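Local coordinates for protein phospholipase A1 (PDB 7EZZ) that probably hydrolyses acyl ester bonds of phospholipids in the bacterial outer membrane as a calcium-dependent, dimeric beta-barrel enzyme, at residues Tyr147-Ala152 with Leu158-Pro163. Sequence-based numbering, arbitrary orientation.
Sequences YTRLMA and LVEVKP
Leu-150 and Val-161 form a hydrogen-bonded antiparallel pair in the beta hairpin of strands 142-154 and 157-167, two neighbours in the 12-stranded outer-membrane barrel. Their backbones bond both ways, Leu-150 N to Val-161 O and Val-161 N to Leu-150 O, each at 2.9 Å. Ala-152 and Val-159 repeat the pattern, while Met-151 and Glu-160 between them make a non-hydrogen-bonded pair. Beyond Lys-162 the ladder is one-sided: Thr-148 N donates to Pro-163 O (3.2 Å), but Pro-163 N has no hydrogen to return.

The charged contacts lie on the face turned into the barrel, where Ile-6 and Ile-7 of helix 6-11 touch Arg-149; Leu-150, Ala-152, Val-159 and Val-161 lie on the other, consistent with a lipid-facing surface. Arg-149 runs out extended, bends at chi3 (66°) and turns again at chi4, bringing NH1 over the plane of the Glu-160 carboxylate, 2.9 Å from OE2. The hydrogen bond within this salt bridge is bent (132° at the hydrogen), and the two planar groups are turned 66° apart. The other guanidinium nitrogens bind acids of strand 119-132, NE Glu-125 and NH2 Asp-123, and Glu-160 OE1 pairs with Lys-186.

Lys-162, extended throughout, passes over one face of the Tyr-147 ring. CE makes a CH-pi contact and NZ a cation-pi contact 4.1 Å from the ring centroid; NZ also hydrogen-bonds to Gln-105 OE1, and Tyr-147 OH is hydrogen-bonded to Glu-125 OE1.

Between the two segments, Met-151 and Leu-158 make the apolar contact on this face: Met-151 turns at chi2, setting SD across Leu-158 at about a right angle, 4.0 Å from Leu-158 CD1.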
ATOM      1  N   TYR B 147     -12.098  16.841  -9.011  1.00 25.18           N
ATOM      2  CA  TYR B 147     -12.601  15.979 -10.072  1.00 24.99           C
ATOM      3  C   TYR B 147     -14.028  15.523  -9.783  1.00 26.02           C
ATOM      4  O   TYR B 147     -14.526  15.646  -8.662  1.00 24.61           O
ATOM      5  CB  TYR B 147     -11.744  14.717 -10.233  1.00 24.44           C
ATOM      6  CG  TYR B 147     -11.882  13.775  -9.062  1.00 24.26           C
ATOM      7  CD1 TYR B 147     -11.161  14.003  -7.889  1.00 24.18           C
ATOM      8  CD2 TYR B 147     -12.784  12.710  -9.079  1.00 22.73           C
ATOM      9  CE1 TYR B 147     -11.311  13.184  -6.777  1.00 22.83           C
ATOM     10  CE2 TYR B 147     -12.928  11.875  -7.974  1.00 23.05           C
ATOM     11  CZ  TYR B 147     -12.196  12.114  -6.814  1.00 22.54           C
ATOM     12  OH  TYR B 147     -12.334  11.333  -5.701  1.00 20.92           O
ATOM     13  N   THR B 148     -14.638  14.946 -10.826  1.00 26.84           N
ATOM     14  CA  THR B 148     -15.862  14.181 -10.753  1.00 26.78           C
ATOM     15  C   THR B 148     -15.608  12.844 -11.443  1.00 29.72           C
ATOM     16  O   THR B 148     -15.027  12.793 -12.528  1.00 30.94           O
ATOM     17  CB  THR B 148     -16.981  14.958 -11.449  1.00 26.75           C
ATOM     18  OG1 THR B 148     -17.280  16.084 -10.622  1.00 25.19           O
ATOM     19  CG2 THR B 148     -18.242  14.144 -11.639  1.00 28.50           C
ATOM     20  N   ARG B 149     -16.006  11.752 -10.794  1.00 30.14           N
ATOM     21  CA  ARG B 149     -15.956  10.445 -11.424  1.00 28.18           C
ATOM     22  C   ARG B 149     -17.397  10.012 -11.662  1.00 29.62           C
ATOM     23  O   ARG B 149     -18.224  10.086 -10.748  1.00 35.27           O
ATOM     24  CB  ARG B 149     -15.179   9.451 -10.549  1.00 29.48           C
ATOM     25  CG  ARG B 149     -14.914   8.087 -11.180  1.00 29.03           C
ATOM     26  CD  ARG B 149     -14.262   7.112 -10.210  1.00 27.09           C
ATOM     27  NE  ARG B 149     -15.151   6.764  -9.111  1.00 27.39           N
ATOM     28  CZ  ARG B 149     -16.096   5.826  -9.169  1.00 30.07           C
ATOM     29  NH1 ARG B 149     -16.249   5.103 -10.272  1.00 31.24           N
ATOM     30  NH2 ARG B 149     -16.871   5.596  -8.120  1.00 30.13           N
ATOM     31  N   LEU B 150     -17.695   9.608 -12.907  1.00 26.70           N
ATOM     32  CA  LEU B 150     -19.006   9.091 -13.275  1.00 24.36           C
ATOM     33  C   LEU B 150     -18.852   7.694 -13.872  1.00 23.82           C
ATOM     34  O   LEU B 150     -18.117   7.517 -14.830  1.00 22.93           O
ATOM     35  CB  LEU B 150     -19.621  10.001 -14.334  1.00 24.14           C
ATOM     36  CG  LEU B 150     -19.688  11.487 -14.006  1.00 23.58           C
ATOM     37  CD1 LEU B 150     -19.918  12.308 -15.268  1.00 21.94           C
ATOM     38  CD2 LEU B 150     -20.769  11.734 -12.966  1.00 22.88           C
ATOM     39  N   MET B 151     -19.566   6.710 -13.328  1.00 23.78           N
ATOM     40  CA  MET B 151     -19.505   5.357 -13.858  1.00 25.54           C
ATOM     41  C   MET B 151     -20.907   4.907 -14.269  1.00 26.60           C
ATOM     42  O   MET B 151     -21.876   5.014 -13.499  1.00 26.80           O
ATOM     43  CB  MET B 151     -18.888   4.357 -12.862  1.00 27.81           C
ATOM     44  CG  MET B 151     -18.736   2.928 -13.404  1.00 28.30           C
ATOM     45  SD  MET B 151     -20.259   1.872 -13.340  1.00 32.24           S
ATOM     46  CE  MET B 151     -20.173   1.218 -11.663  1.00 31.83           C
ATOM     47  N   ALA B 152     -20.971   4.349 -15.484  1.00 27.33           N
ATOM     48  CA  ALA B 152     -22.187   3.792 -16.053  1.00 30.46           C
ATOM     49  C   ALA B 152     -21.927   2.379 -16.594  1.00 30.38           C
ATOM     50  O   ALA B 152     -20.820   2.054 -16.996  1.00 29.91           O
ATOM     51  CB  ALA B 152     -22.687   4.745 -17.113  1.00 29.62           C
ATOM     52  N   LEU B 158     -18.760  -1.541 -18.976  1.00 25.04           N
ATOM     53  CA  LEU B 158     -18.661  -0.514 -17.954  1.00 22.60           C
ATOM     54  C   LEU B 158     -17.855   0.637 -18.563  1.00 23.23           C
ATOM     55  O   LEU B 158     -16.874   0.389 -19.270  1.00 23.69           O
ATOM     56  CB  LEU B 158     -17.971  -1.151 -16.751  1.00 21.76           C
ATOM     57  CG  LEU B 158     -17.650  -0.258 -15.550  1.00 22.21           C
ATOM     58  CD1 LEU B 158     -17.729  -1.072 -14.244  1.00 22.37           C
ATOM     59  CD2 LEU B 158     -16.270   0.380 -15.702  1.00 19.70           C
ATOM     60  N   VAL B 159     -18.332   1.867 -18.375  1.00 21.40           N
ATOM     61  CA  VAL B 159     -17.642   3.096 -18.860  1.00 20.89           C
ATOM     62  C   VAL B 159     -17.493   4.058 -17.690  1.00 20.23           C
ATOM     63  O   VAL B 159     -18.457   4.336 -17.060  1.00 17.81           O
ATOM     64  CB  VAL B 159     -18.373   3.791 -20.017  1.00 20.23           C
ATOM     65  CG1 VAL B 159     -17.495   4.847 -20.641  1.00 18.71           C
ATOM     66  CG2 VAL B 159     -18.832   2.812 -21.061  1.00 20.47           C
ATOM     67  N   GLU B 160     -16.290   4.548 -17.463  1.00 23.56           N
ATOM     68  CA  GLU B 160     -16.026   5.485 -16.350  1.00 25.75           C
ATOM     69  C   GLU B 160     -15.351   6.730 -16.923  1.00 25.85           C
ATOM     70  O   GLU B 160     -14.378   6.597 -17.616  1.00 24.38           O
ATOM     71  CB  GLU B 160     -15.210   4.752 -15.283  1.00 28.44           C
ATOM     72  CG  GLU B 160     -14.926   5.529 -14.018  1.00 36.95           C
ATOM     73  CD  GLU B 160     -14.054   4.832 -12.981  1.00 46.20           C
ATOM     74  OE1 GLU B 160     -12.915   5.247 -12.797  1.00 49.73           O
ATOM     75  OE2 GLU B 160     -14.525   3.897 -12.329  1.00 47.94           O
ATOM     76  N   VAL B 161     -15.950   7.893 -16.724  1.00 25.42           N
ATOM     77  CA  VAL B 161     -15.299   9.157 -17.159  1.00 26.87           C
ATOM     78  C   VAL B 161     -14.923   9.917 -15.896  1.00 27.88           C
ATOM     79  O   VAL B 161     -15.706   9.938 -14.980  1.00 28.15           O
ATOM     80  CB  VAL B 161     -16.195  10.013 -18.062  1.00 28.54           C
ATOM     81  CG1 VAL B 161     -15.469  11.250 -18.535  1.00 26.87           C
ATOM     82  CG2 VAL B 161     -16.690   9.229 -19.249  1.00 30.81           C
ATOM     83  N   LYS B 162     -13.740  10.504 -15.886  1.00 27.28           N
ATOM     84  CA  LYS B 162     -13.276  11.261 -14.714  1.00 26.52           C
ATOM     85  C   LYS B 162     -12.630  12.558 -15.178  1.00 26.09           C
ATOM     86  O   LYS B 162     -11.455  12.564 -15.412  1.00 24.41           O
ATOM     87  CB  LYS B 162     -12.327  10.394 -13.899  1.00 30.48           C
ATOM     88  CG  LYS B 162     -11.574  11.110 -12.808  1.00 32.05           C
ATOM     89  CD  LYS B 162     -11.023  10.155 -11.823  1.00 36.76           C
ATOM     90  CE  LYS B 162      -9.967  10.769 -10.935  1.00 43.42           C
ATOM     91  NZ  LYS B 162      -9.775   9.999  -9.688  1.00 45.71           N
ATOM     92  N   PRO B 163     -13.407  13.631 -15.380  1.00 25.76           N
ATOM     93  CA  PRO B 163     -12.875  14.911 -15.756  1.00 23.77           C
ATOM     94  C   PRO B 163     -12.407  15.682 -14.520  1.00 23.65           C
ATOM     95  O   PRO B 163     -12.962  15.517 -13.510  1.00 22.41           O
ATOM     96  CB  PRO B 163     -14.085  15.579 -16.403  1.00 24.32           C
ATOM     97  CG  PRO B 163     -15.239  15.032 -15.672  1.00 24.68           C
ATOM     98  CD  PRO B 163     -14.850  13.625 -15.320  1.00 25.47           C
TER